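Local atomic coordinates of quinoline 2-oxidoreductase large subunit (Pseudomonas putida, PDB entry 1T3Q), a protein that carries the molybdenum and pterin cytosine dinucleotide cofactor of a xanthine dehydrogenase-family enzyme that hydroxylates quinoline at carbon 2. Residues Val88-Met91 against Gly95-Thr98; Glu148-Gly153 against Ala162-Ser167; Ser167-Ala172 against Glu336-Asn341; Pro226-Thr231 against Asn327-Thr332; Trp331-Glu336 against Ser357-Thr362. All coordinates share one frame; numbering follows the deposited sequence.

Contact 1: residues Val88-Met91 against Gly95-Thr98; sequences VATM and GFQT
The Phe96 ring packs beneath Met91 CB and beside the backbone of Ala89 and Thr90, while Thr98 and Thr90 join hydroxyls next to it. The two segments are arms of one short hairpin: strand 87-89 pairs antiparallel with strand 99-101, and the loop between them folds back on the first arm, in the hammerhead family region. Phe96 CB stands 4.0 Å from Met91 O. CG, carried anti to the backbone N (chi1 -175°), turns the ring inward. Met91 CB then sits over one face, 3.9 Å from the Phe96 ring centroid and 8° off its normal, a CH-pi contact. Phe96 CD2 lies 3.5 Å from Met91 N; CE2 meets Thr90 CA at 3.6 Å, and Ala89 O is at the ring edge, near its plane. The tip, CZ, passes on to Asn327 and Thr332 of a neighbouring loop. A serine in place of Phe96 would probably strip Met91 CB of its aromatic partner and open a gap between the hairpin and that loop. Across the arms, Thr90 OG1 and Thr98 OG1 are hydrogen-bonded at 2.7 Å. Thr98 CA makes a CH...O contact of 3.5 Å to Ala89 O, with CG2 of the same threonine beside that oxygen. The chemistry therefore divides in two: a hydroxyl pair on one side, and on the other an aromatic face under Met91 CB, with backbone atoms beside the ring.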
# COMPACT_ATOMS: atom_id res chain seq x y z
N VAL B 88 -6.19 28.94 -8.09
CA VAL B 88 -6.35 30.33 -7.69
C VAL B 88 -5.13 30.72 -6.85
O VAL B 88 -4.88 30.11 -5.81
CB VAL B 88 -7.62 30.53 -6.84
CG1 VAL B 88 -7.80 32.01 -6.50
CG2 VAL B 88 -8.83 30.01 -7.61
N ALA B 89 -4.39 31.72 -7.30
CA ALA B 89 -3.20 32.16 -6.58
C ALA B 89 -3.25 33.64 -6.28
O ALA B 89 -3.34 34.47 -7.18
CB ALA B 89 -1.95 31.83 -7.41
N THR B 90 -3.17 33.98 -5.00
CA THR B 90 -3.20 35.37 -4.59
C THR B 90 -2.30 35.62 -3.38
O THR B 90 -1.78 34.68 -2.78
CB THR B 90 -4.64 35.81 -4.24
OG1 THR B 90 -4.67 37.23 -4.06
CG2 THR B 90 -5.12 35.11 -2.98
N MET B 91 -2.13 36.89 -3.04
CA MET B 91 -1.30 37.31 -1.92
C MET B 91 -1.94 38.50 -1.23
O MET B 91 -2.58 39.33 -1.87
CB MET B 91 0.10 37.71 -2.42
CG MET B 91 1.05 36.57 -2.69
SD MET B 91 1.78 35.89 -1.18
CE MET B 91 2.02 34.19 -1.67
N GLY B 95 -2.39 45.88 -4.19
CA GLY B 95 -2.21 45.98 -5.62
C GLY B 95 -1.88 44.67 -6.33
O GLY B 95 -1.75 44.64 -7.55
N PHE B 96 -1.75 43.59 -5.58
CA PHE B 96 -1.42 42.30 -6.17
C PHE B 96 -2.56 41.80 -7.04
O PHE B 96 -3.72 41.84 -6.63
CB PHE B 96 -1.14 41.25 -5.09
CG PHE B 96 -0.67 39.93 -5.64
CD1 PHE B 96 0.67 39.75 -5.98
CD2 PHE B 96 -1.56 38.89 -5.83
CE1 PHE B 96 1.11 38.53 -6.52
CE2 PHE B 96 -1.14 37.67 -6.37
CZ PHE B 96 0.20 37.49 -6.71
N GLN B 97 -2.24 41.33 -8.24
CA GLN B 97 -3.25 40.81 -9.15
C GLN B 97 -3.37 39.29 -9.07
O GLN B 97 -2.45 38.56 -9.44
CB GLN B 97 -2.95 41.22 -10.59
CG GLN B 97 -3.16 42.70 -10.88
CD GLN B 97 -3.31 42.96 -12.36
OE1 GLN B 97 -2.35 43.29 -13.06
NE2 GLN B 97 -4.53 42.79 -12.86
N THR B 98 -4.51 38.82 -8.58
CA THR B 98 -4.77 37.40 -8.45
C THR B 98 -4.86 36.77 -9.83
O THR B 98 -5.28 37.42 -10.79
CB THR B 98 -6.11 37.14 -7.74
OG1 THR B 98 -6.02 37.56 -6.38
CG2 THR B 98 -6.47 35.66 -7.79

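Contact 2: residues Glu148-Gly153 against Ala162-Ser167; sequences EAALEG and AGNVVS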
# COMPACT_ATOMS: atom_id res chain seq x y z
N GLU B 148 10.60 44.07 -21.01
CA GLU B 148 10.50 45.32 -21.75
C GLU B 148 9.13 45.45 -22.42
O GLU B 148 8.44 46.46 -22.25
CB GLU B 148 11.60 45.40 -22.81
N ALA B 149 8.75 44.42 -23.16
CA ALA B 149 7.47 44.40 -23.86
C ALA B 149 6.30 44.44 -22.89
O ALA B 149 5.30 45.10 -23.14
CB ALA B 149 7.38 43.16 -24.74
N ALA B 150 6.43 43.72 -21.77
CA ALA B 150 5.35 43.69 -20.79
C ALA B 150 5.11 45.08 -20.18
O ALA B 150 3.98 45.45 -19.89
CB ALA B 150 5.67 42.68 -19.69
N LEU B 151 6.18 45.84 -19.99
CA LEU B 151 6.09 47.16 -19.39
C LEU B 151 5.81 48.29 -20.38
O LEU B 151 5.19 49.29 -20.02
CB LEU B 151 7.38 47.47 -18.64
CG LEU B 151 7.40 47.53 -17.11
CD1 LEU B 151 6.28 46.71 -16.51
CD2 LEU B 151 8.75 47.04 -16.64
N GLU B 152 6.25 48.14 -21.62
CA GLU B 152 6.06 49.21 -22.60
C GLU B 152 5.20 48.85 -23.82
O GLU B 152 4.80 49.74 -24.57
CB GLU B 152 7.42 49.71 -23.07
N GLY B 153 4.92 47.57 -24.01
CA GLY B 153 4.14 47.15 -25.16
C GLY B 153 2.63 47.24 -25.02
O GLY B 153 2.11 47.49 -23.93
N ALA B 162 -5.55 43.19 -15.46
CA ALA B 162 -5.58 44.59 -15.87
C ALA B 162 -4.12 45.00 -16.06
O ALA B 162 -3.44 45.39 -15.11
CB ALA B 162 -6.23 45.43 -14.79
N GLY B 163 -3.64 44.89 -17.29
CA GLY B 163 -2.26 45.25 -17.56
C GLY B 163 -1.35 44.09 -17.23
O GLY B 163 -1.80 43.07 -16.70
N ASN B 164 -0.06 44.23 -17.52
CA ASN B 164 0.89 43.15 -17.26
C ASN B 164 1.59 43.22 -15.92
O ASN B 164 2.33 42.30 -15.56
CB ASN B 164 1.93 43.10 -18.38
CG ASN B 164 1.31 42.80 -19.73
OD1 ASN B 164 0.49 41.89 -19.86
ND2 ASN B 164 1.71 43.55 -20.75
N VAL B 165 1.39 44.30 -15.16
CA VAL B 165 2.03 44.40 -13.86
C VAL B 165 1.24 43.64 -12.81
O VAL B 165 0.21 44.10 -12.32
CB VAL B 165 2.20 45.87 -13.43
CG1 VAL B 165 2.90 45.94 -12.07
CG2 VAL B 165 3.01 46.63 -14.48
N VAL B 166 1.72 42.44 -12.48
CA VAL B 166 1.07 41.60 -11.48
C VAL B 166 1.23 42.18 -10.08
O VAL B 166 0.31 42.11 -9.26
CB VAL B 166 1.66 40.16 -11.52
CG1 VAL B 166 1.15 39.36 -10.33
CG2 VAL B 166 1.26 39.49 -12.83
N SER B 167 2.40 42.75 -9.80
CA SER B 167 2.63 43.34 -8.49
C SER B 167 3.73 44.38 -8.54
O SER B 167 4.71 44.24 -9.27
CB SER B 167 2.99 42.26 -7.46
OG SER B 167 3.19 42.84 -6.17
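Asn164 and Ala150 make the close-fitting half of this contact, where the end of helix 147-152 rests on the chain entering strand 165-170. Asn164 holds CG anti to its carbonyl carbon (chi1 -62°), which brings the amide to the carbonyl of Ala150. ND2 donates to Ala150 O over 3.1 Å, nearly straight at 165°. The approach is in the carbonyl plane, on a lone pair, and the oxygen in turn lies only 5° out of the asparagine amide plane. Beside this bond Ala150 CB abuts Asn164 CB at 4.0 Å. The same amide also reaches the connecting loop: ND2 has a second acceptor in Ala155 O, and OD1 takes the N-H of Ala157.

The other half is thinner. Leu151 starts away from the strand, but its end turns back, with CD1 crossing to Val165 CG2 at 3.8 Å; its chi1 is far from a staggered value, and the side chain also leans on Val360 and Ile320. The outer flank of the helix carries Glu148 and Glu152, whose side chains are not modelled beyond CB, and Glu152 is exposed. Gly153 leaves helical geometry here, and a side chain on it would run into Ala149 O. Farther along, Val166 and Ser167 both face Ala359, a classic beta bulge at the start of the strand.

A buried asparagine amide, with donors and acceptor all engaged, thus fastens helix end and connecting loop together, while the leucine-valine touch adds a small apolar share.

Contact 3: residues Ser167-Ala172 against Glu336-Asn341; sequences SRTSRA and ESHVGN. With SO4 (sulfate ion), chain K.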
# COMPACT_ATOMS: atom_id res chain seq x y z
N SER B 167 2.40 42.75 -9.80
CA SER B 167 2.63 43.34 -8.49
C SER B 167 3.73 44.38 -8.54
O SER B 167 4.71 44.24 -9.27
CB SER B 167 2.99 42.26 -7.46
OG SER B 167 3.19 42.84 -6.17
N ARG B 168 3.56 45.42 -7.74
CA ARG B 168 4.50 46.52 -7.69
C ARG B 168 4.55 47.03 -6.25
O ARG B 168 3.56 47.54 -5.74
CB ARG B 168 4.03 47.62 -8.63
CG ARG B 168 4.98 48.77 -8.80
CD ARG B 168 4.53 49.59 -9.99
NE ARG B 168 5.66 50.23 -10.64
CZ ARG B 168 5.76 50.41 -11.94
NH1 ARG B 168 4.78 50.02 -12.75
NH2 ARG B 168 6.84 50.99 -12.44
N THR B 169 5.70 46.89 -5.62
CA THR B 169 5.85 47.31 -4.24
C THR B 169 7.18 48.01 -3.99
O THR B 169 8.18 47.71 -4.64
CB THR B 169 5.75 46.10 -3.27
OG1 THR B 169 4.55 45.37 -3.54
CG2 THR B 169 5.73 46.58 -1.83
N SER B 170 7.17 48.94 -3.05
CA SER B 170 8.36 49.68 -2.68
C SER B 170 8.27 49.89 -1.18
O SER B 170 7.42 50.65 -0.70
CB SER B 170 8.42 51.02 -3.40
OG SER B 170 9.53 51.77 -2.95
N ARG B 171 9.14 49.22 -0.43
CA ARG B 171 9.14 49.34 1.02
C ARG B 171 10.04 50.44 1.55
O ARG B 171 9.96 50.81 2.71
CB ARG B 171 9.50 47.98 1.63
CG ARG B 171 8.32 47.02 1.63
CD ARG B 171 8.74 45.56 1.51
NE ARG B 171 9.17 45.23 0.16
CZ ARG B 171 9.35 43.99 -0.29
NH1 ARG B 171 9.13 42.96 0.52
NH2 ARG B 171 9.74 43.78 -1.54
N ALA B 172 10.91 50.97 0.69
CA ALA B 172 11.81 52.05 1.09
C ALA B 172 11.98 52.99 -0.09
O ALA B 172 12.32 52.55 -1.19
CB ALA B 172 13.15 51.48 1.52
N GLU B 336 10.35 35.99 -6.57
CA GLU B 336 11.64 36.54 -7.00
C GLU B 336 11.93 37.94 -6.45
O GLU B 336 12.38 38.08 -5.32
CB GLU B 336 11.74 36.52 -8.53
CG GLU B 336 12.01 35.12 -9.10
CD GLU B 336 13.45 34.66 -8.84
OE1 GLU B 336 13.69 33.43 -8.85
OE2 GLU B 336 14.33 35.52 -8.66
N SER B 337 11.67 38.97 -7.25
CA SER B 337 11.94 40.35 -6.84
C SER B 337 11.37 40.81 -5.50
O SER B 337 12.07 41.45 -4.70
CB SER B 337 11.46 41.33 -7.93
OG SER B 337 12.29 41.25 -9.08
N HIS B 338 10.10 40.50 -5.25
CA HIS B 338 9.45 40.93 -4.02
C HIS B 338 10.19 40.47 -2.76
O HIS B 338 10.61 41.30 -1.95
CB HIS B 338 8.00 40.44 -4.00
CG HIS B 338 7.16 41.08 -2.94
ND1 HIS B 338 7.09 40.60 -1.65
CD2 HIS B 338 6.35 42.17 -2.98
CE1 HIS B 338 6.27 41.36 -0.95
NE2 HIS B 338 5.81 42.32 -1.73
N VAL B 339 10.34 39.17 -2.57
CA VAL B 339 11.04 38.69 -1.38
C VAL B 339 12.52 39.03 -1.44
O VAL B 339 13.17 39.18 -0.40
CB VAL B 339 10.87 37.17 -1.19
CG1 VAL B 339 9.40 36.84 -0.97
CG2 VAL B 339 11.43 36.41 -2.39
N GLY B 340 13.06 39.16 -2.65
CA GLY B 340 14.46 39.50 -2.82
C GLY B 340 14.80 40.88 -2.29
O GLY B 340 15.79 41.06 -1.57
N ASN B 341 13.99 41.88 -2.64
CA ASN B 341 14.23 43.24 -2.18
C ASN B 341 14.10 43.38 -0.67
O ASN B 341 14.70 44.28 -0.08
CB ASN B 341 13.29 44.23 -2.88
CG ASN B 341 13.79 44.64 -4.25
OD1 ASN B 341 13.34 45.65 -4.80
ND2 ASN B 341 14.71 43.87 -4.81
S SO4 K . 7.75 51.82 -15.03
O1 SO4 K . 7.52 53.09 -14.30
O2 SO4 K . 8.43 52.10 -16.31
O3 SO4 K . 8.60 50.94 -14.21
O4 SO4 K . 6.46 51.16 -15.29
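Arg171 reaches from the strand side to His338, bridging strand 165-170 and the first turn of helix 337-342, which packs on a mixed sheet of the molybdopterin-binding region. Arg171 marks a corner where the chain turns; its side chain, bent at chi2 and chi3, brings the guanidinium to the His338 carbonyl. NH2 donates to His338 O at 2.7 Å, with an N-H...O angle of 156° and the donor tilted 19° from the carbonyl plane; NH1 adds a weak bond to the same oxygen. The backbone N of Arg171 is hydrogen-bonded to Glu355 OE2. Were a leucine to replace Arg171, His338 O would probably lose both side-chain donors and the imidazole the cationic group over its face.

Other polar groups find partners close by. Glu336, at the N-cap position, has OE1 held by Lys296 N and OE2 by Gln298 NE2, and Ser337 OG pairs with the hydroxyls of Ser319 and Thr321. On the far side of the strand, extended Arg168 forms a salt bridge through NE with Glu356 and hydrogen-bonds through NH1 to O4 of a sulfate, probably from the crystallisation liquor, at 3.3 Å, although the ion sits doubtfully close to NH2.

The imidazole is framed by two residues. Thr169 OG1 stands at its edge, 3.7 Å from His338 CD2, while Arg171 NH1 hangs over one face toward the rim, 3.6 Å from His338 CE1.

Contact 4: residues Pro226-Thr231 against Asn327-Thr332; sequences PSFVRT and NNLPWT
Phe228 points its ring from helix 226-237 at the Leu329-Pro330 corner of the loop before helix 337-342, meeting both residues with its far end. CG is anti to the backbone N (chi1 163°), and the ring stands out from the helix with CZ foremost. Leu329 CD1 comes to 3.5 Å from Phe228 CZ, and Pro330 CD to 3.6 Å from the same atom. Pro330 CB also lies 3.8 Å from Phe228 CE1, so the pyrrolidine borders more than one ring carbon. Both partners approach the ring obliquely. The peptide bond before Pro330 is cis, bending the loop sharply where leucine and proline turn toward the phenylalanine.

Leu329 packs on the same helix again at Met232 and Phe236, and its torsions (chi1 -143°, chi2 -129°) are both away from staggered values. Pro330 is shared: its CG sits 3.7 Å above the ring plane of Trp331, over the centre. Trp331 in turn donates NE1 to Ala259 O and meets the ring of Tyr545, a residue of the molybdenum pocket. On a further side of the helix, Arg230 forms a salt bridge with Asp492 of the second subunit.

Between helix and loop the contact is wholly apolar and small: it rests on shape, one aromatic tip against a bend probably set by the cis peptide bond.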
# COMPACT_ATOMS: atom_id res chain seq x y z
N PRO B 226 3.07 17.86 1.06
CA PRO B 226 1.87 17.00 1.04
C PRO B 226 0.58 17.54 1.66
O PRO B 226 -0.50 17.38 1.07
CB PRO B 226 2.36 15.72 1.71
CG PRO B 226 3.42 16.22 2.64
CD PRO B 226 4.16 17.23 1.82
N SER B 227 0.66 18.16 2.84
CA SER B 227 -0.54 18.69 3.48
C SER B 227 -1.16 19.79 2.63
O SER B 227 -2.39 19.91 2.55
CB SER B 227 -0.21 19.25 4.87
OG SER B 227 0.24 18.23 5.75
N PHE B 228 -0.30 20.59 2.00
CA PHE B 228 -0.72 21.69 1.14
C PHE B 228 -1.48 21.14 -0.07
O PHE B 228 -2.55 21.63 -0.43
CB PHE B 228 0.52 22.47 0.69
CG PHE B 228 0.29 23.36 -0.50
CD1 PHE B 228 -0.43 24.54 -0.38
CD2 PHE B 228 0.83 23.03 -1.74
CE1 PHE B 228 -0.60 25.39 -1.48
CE2 PHE B 228 0.66 23.86 -2.84
CZ PHE B 228 -0.06 25.05 -2.71
N VAL B 229 -0.92 20.11 -0.70
CA VAL B 229 -1.55 19.51 -1.87
C VAL B 229 -2.93 18.95 -1.52
O VAL B 229 -3.90 19.15 -2.25
CB VAL B 229 -0.66 18.39 -2.46
CG1 VAL B 229 -1.40 17.67 -3.60
CG2 VAL B 229 0.63 18.99 -2.98
N ARG B 230 -3.01 18.23 -0.40
CA ARG B 230 -4.27 17.65 0.03
C ARG B 230 -5.36 18.72 0.18
O ARG B 230 -6.46 18.57 -0.34
CB ARG B 230 -4.09 16.92 1.37
CG ARG B 230 -5.39 16.41 2.00
CD ARG B 230 -5.09 15.66 3.28
NE ARG B 230 -6.29 15.22 4.00
CZ ARG B 230 -6.70 15.73 5.16
NH1 ARG B 230 -7.79 15.26 5.75
NH2 ARG B 230 -6.02 16.71 5.73
N THR B 231 -5.03 19.80 0.88
CA THR B 231 -5.99 20.88 1.09
C THR B 231 -6.38 21.57 -0.22
O THR B 231 -7.56 21.91 -0.41
CB THR B 231 -5.41 21.95 2.05
OG1 THR B 231 -4.99 21.32 3.27
CG2 THR B 231 -6.48 22.99 2.38
N ASN B 327 0.45 33.17 -11.77
CA ASN B 327 1.15 33.14 -10.50
C ASN B 327 1.17 31.67 -10.11
O ASN B 327 0.13 31.01 -10.15
CB ASN B 327 0.38 33.90 -9.41
CG ASN B 327 0.49 35.40 -9.55
OD1 ASN B 327 -0.50 36.08 -9.82
ND2 ASN B 327 1.68 35.93 -9.34
N ASN B 328 2.34 31.16 -9.74
CA ASN B 328 2.42 29.77 -9.30
C ASN B 328 1.79 29.75 -7.92
O ASN B 328 1.72 30.79 -7.25
CB ASN B 328 3.89 29.34 -9.17
CG ASN B 328 4.61 30.11 -8.07
OD1 ASN B 328 5.35 31.05 -8.33
ND2 ASN B 328 4.37 29.71 -6.82
N LEU B 329 1.32 28.59 -7.48
CA LEU B 329 0.75 28.45 -6.15
C LEU B 329 1.76 27.57 -5.42
O LEU B 329 2.15 26.53 -5.95
CB LEU B 329 -0.60 27.74 -6.22
CG LEU B 329 -1.79 28.12 -5.31
CD1 LEU B 329 -2.32 26.86 -4.65
CD2 LEU B 329 -1.40 29.16 -4.26
N PRO B 330 2.15 27.93 -4.18
CA PRO B 330 1.70 29.08 -3.39
C PRO B 330 2.59 30.33 -3.33
O PRO B 330 2.21 31.31 -2.69
CB PRO B 330 1.55 28.47 -2.01
CG PRO B 330 2.83 27.62 -1.94
CD PRO B 330 2.91 26.98 -3.34
N TRP B 331 3.75 30.32 -3.98
CA TRP B 331 4.66 31.46 -3.90
C TRP B 331 4.34 32.68 -4.75
O TRP B 331 4.66 33.80 -4.35
CB TRP B 331 6.09 30.99 -4.23
CG TRP B 331 6.39 29.65 -3.63
CD1 TRP B 331 6.68 28.50 -4.31
CD2 TRP B 331 6.33 29.29 -2.24
NE1 TRP B 331 6.80 27.45 -3.43
CE2 TRP B 331 6.59 27.90 -2.16
CE3 TRP B 331 6.08 30.01 -1.06
CZ2 TRP B 331 6.61 27.22 -0.94
CZ3 TRP B 331 6.10 29.33 0.15
CH2 TRP B 331 6.36 27.94 0.20
N THR B 332 3.70 32.46 -5.90
CA THR B 332 3.33 33.52 -6.84
C THR B 332 4.57 34.18 -7.43
O THR B 332 5.70 33.77 -7.15
CB THR B 332 2.42 34.61 -6.20
OG1 THR B 332 3.20 35.50 -5.38
CG2 THR B 332 1.34 33.96 -5.34

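Contact 5: residues Trp331-Glu336 against Ser357-Thr362; sequences WTQLVE and SIAVAT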
# COMPACT_ATOMS: atom_id res chain seq x y z
N TRP B 331 3.75 30.32 -3.98
CA TRP B 331 4.66 31.46 -3.90
C TRP B 331 4.34 32.68 -4.75
O TRP B 331 4.66 33.80 -4.35
CB TRP B 331 6.09 30.99 -4.23
CG TRP B 331 6.39 29.65 -3.63
CD1 TRP B 331 6.68 28.50 -4.31
CD2 TRP B 331 6.33 29.29 -2.24
NE1 TRP B 331 6.80 27.45 -3.43
CE2 TRP B 331 6.59 27.90 -2.16
CE3 TRP B 331 6.08 30.01 -1.06
CZ2 TRP B 331 6.61 27.22 -0.94
CZ3 TRP B 331 6.10 29.33 0.15
CH2 TRP B 331 6.36 27.94 0.20
N THR B 332 3.70 32.46 -5.90
CA THR B 332 3.33 33.52 -6.84
C THR B 332 4.57 34.18 -7.43
O THR B 332 5.70 33.77 -7.15
CB THR B 332 2.42 34.61 -6.20
OG1 THR B 332 3.20 35.50 -5.38
CG2 THR B 332 1.34 33.96 -5.34
N GLN B 333 4.36 35.20 -8.25
CA GLN B 333 5.46 35.90 -8.87
C GLN B 333 6.28 36.71 -7.85
O GLN B 333 7.35 37.23 -8.18
CB GLN B 333 4.94 36.81 -9.99
CG GLN B 333 4.28 36.00 -11.11
CD GLN B 333 3.86 36.83 -12.30
OE1 GLN B 333 3.30 36.30 -13.27
NE2 GLN B 333 4.12 38.12 -12.25
N LEU B 334 5.79 36.79 -6.62
CA LEU B 334 6.51 37.53 -5.58
C LEU B 334 7.71 36.72 -5.10
O LEU B 334 8.54 37.23 -4.33
CB LEU B 334 5.58 37.81 -4.39
CG LEU B 334 4.31 38.61 -4.67
CD1 LEU B 334 3.67 39.02 -3.34
CD2 LEU B 334 4.64 39.85 -5.50
N VAL B 335 7.82 35.49 -5.57
CA VAL B 335 8.90 34.59 -5.18
C VAL B 335 10.29 35.11 -5.58
O VAL B 335 11.30 34.73 -4.98
CB VAL B 335 8.67 33.17 -5.76
CG1 VAL B 335 8.94 33.15 -7.25
CG2 VAL B 335 9.53 32.15 -5.03
N GLU B 336 10.35 35.99 -6.57
CA GLU B 336 11.64 36.54 -7.00
C GLU B 336 11.93 37.94 -6.45
O GLU B 336 12.38 38.08 -5.32
CB GLU B 336 11.74 36.52 -8.53
CG GLU B 336 12.01 35.12 -9.10
CD GLU B 336 13.45 34.66 -8.84
OE1 GLU B 336 13.69 33.43 -8.85
OE2 GLU B 336 14.33 35.52 -8.66
N SER B 357 10.00 46.72 -6.31
CA SER B 357 9.87 45.38 -6.83
C SER B 357 8.71 45.35 -7.83
O SER B 357 7.60 45.75 -7.49
CB SER B 357 9.59 44.40 -5.69
OG SER B 357 9.34 43.10 -6.19
N ILE B 358 8.98 44.89 -9.04
CA ILE B 358 7.95 44.81 -10.08
C ILE B 358 7.89 43.40 -10.66
O ILE B 358 8.91 42.86 -11.09
CB ILE B 358 8.24 45.78 -11.25
CG1 ILE B 358 8.45 47.20 -10.72
CG2 ILE B 358 7.09 45.76 -12.25
CD1 ILE B 358 9.00 48.16 -11.76
N ALA B 359 6.70 42.81 -10.68
CA ALA B 359 6.50 41.48 -11.24
C ALA B 359 5.57 41.65 -12.43
O ALA B 359 4.46 42.17 -12.29
CB ALA B 359 5.85 40.56 -10.20
N VAL B 360 6.02 41.24 -13.61
CA VAL B 360 5.19 41.37 -14.81
C VAL B 360 4.86 40.04 -15.45
O VAL B 360 5.68 39.11 -15.47
CB VAL B 360 5.86 42.27 -15.87
CG1 VAL B 360 6.05 43.66 -15.32
CG2 VAL B 360 7.20 41.66 -16.31
N ALA B 361 3.65 39.95 -15.98
CA ALA B 361 3.20 38.75 -16.65
C ALA B 361 3.75 38.73 -18.07
O ALA B 361 3.79 39.76 -18.75
CB ALA B 361 1.68 38.69 -16.67
N THR B 362 4.18 37.55 -18.51
CA THR B 362 4.71 37.37 -19.85
C THR B 362 4.12 36.05 -20.34
O THR B 362 3.64 35.25 -19.54
CB THR B 362 6.25 37.26 -19.85
OG1 THR B 362 6.64 36.16 -19.03
CG2 THR B 362 6.89 38.53 -19.32
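Gln333 and Ala359 bring the backbones nearest, their CA atoms 6.2 Å apart, where a turn with helical backbone angles at 333-335 lies over strand 352-360. Gln333 carries the contact. Its CB meets the methyl of Ala359, Gln333 CB to Ala359 CB being 3.9 Å, and CG lies anti to the carbonyl carbon (chi1 -63°). From there the chain runs extended along the strand, setting the amide end across the Ala359 methyl and beside the carbonyl of Val360 and the CA of Ala361. The group is buried; Val166 and Asn327 also pack on this glutamine.

The strand beneath lies within the mixed sheet of the molybdopterin-binding region, antiparallel to strand 165-170 on one side and parallel to strand 312-322 on the other. Backbone bonds tie Ala359 to Ser167, and Ile358 and Val360 to Thr321. Val360 starts away from the turn, whereas Ala359 turns its methyl toward it.

Over the strand, the loop is shaped by an ST turn: Thr332 OG1, held between its backbone N and carbonyl carbon (chi1 77°), accepts from Leu334 N at 3.1 Å, with an N-H...O angle of 165°. Val335 N then bonds to Thr332 O at 3.2 Å. Just beyond, Glu336 takes the N-cap position of helix 337-342, and Leu334 sends its end down to Ser167 on the neighbouring strand.

How the contacts relate
Contact 5 is the hub: its centre is about 9 Å from that of contact 3 and about 10 Å from that of contact 1. Strand 165-170, used by contacts 2 and 3, pairs with strand 352-360 of contact 5, as in the probable hydrogen bond of 2.8 Å between Val166 N and Ala359 O. A probable hydrogen bond of 2.9 Å between Gln97 N and Val166 O joins contact 1 to contact 2. Contact 1 also packs Met91 and Phe96 on the loop 327-336, which holds one segment of each of contacts 4 and 5. That loop approaches the active site: the side chain of Pro330 is about 9 Å from the dioxosulfidomolybdenum ion, that of Met91 about 13 Å.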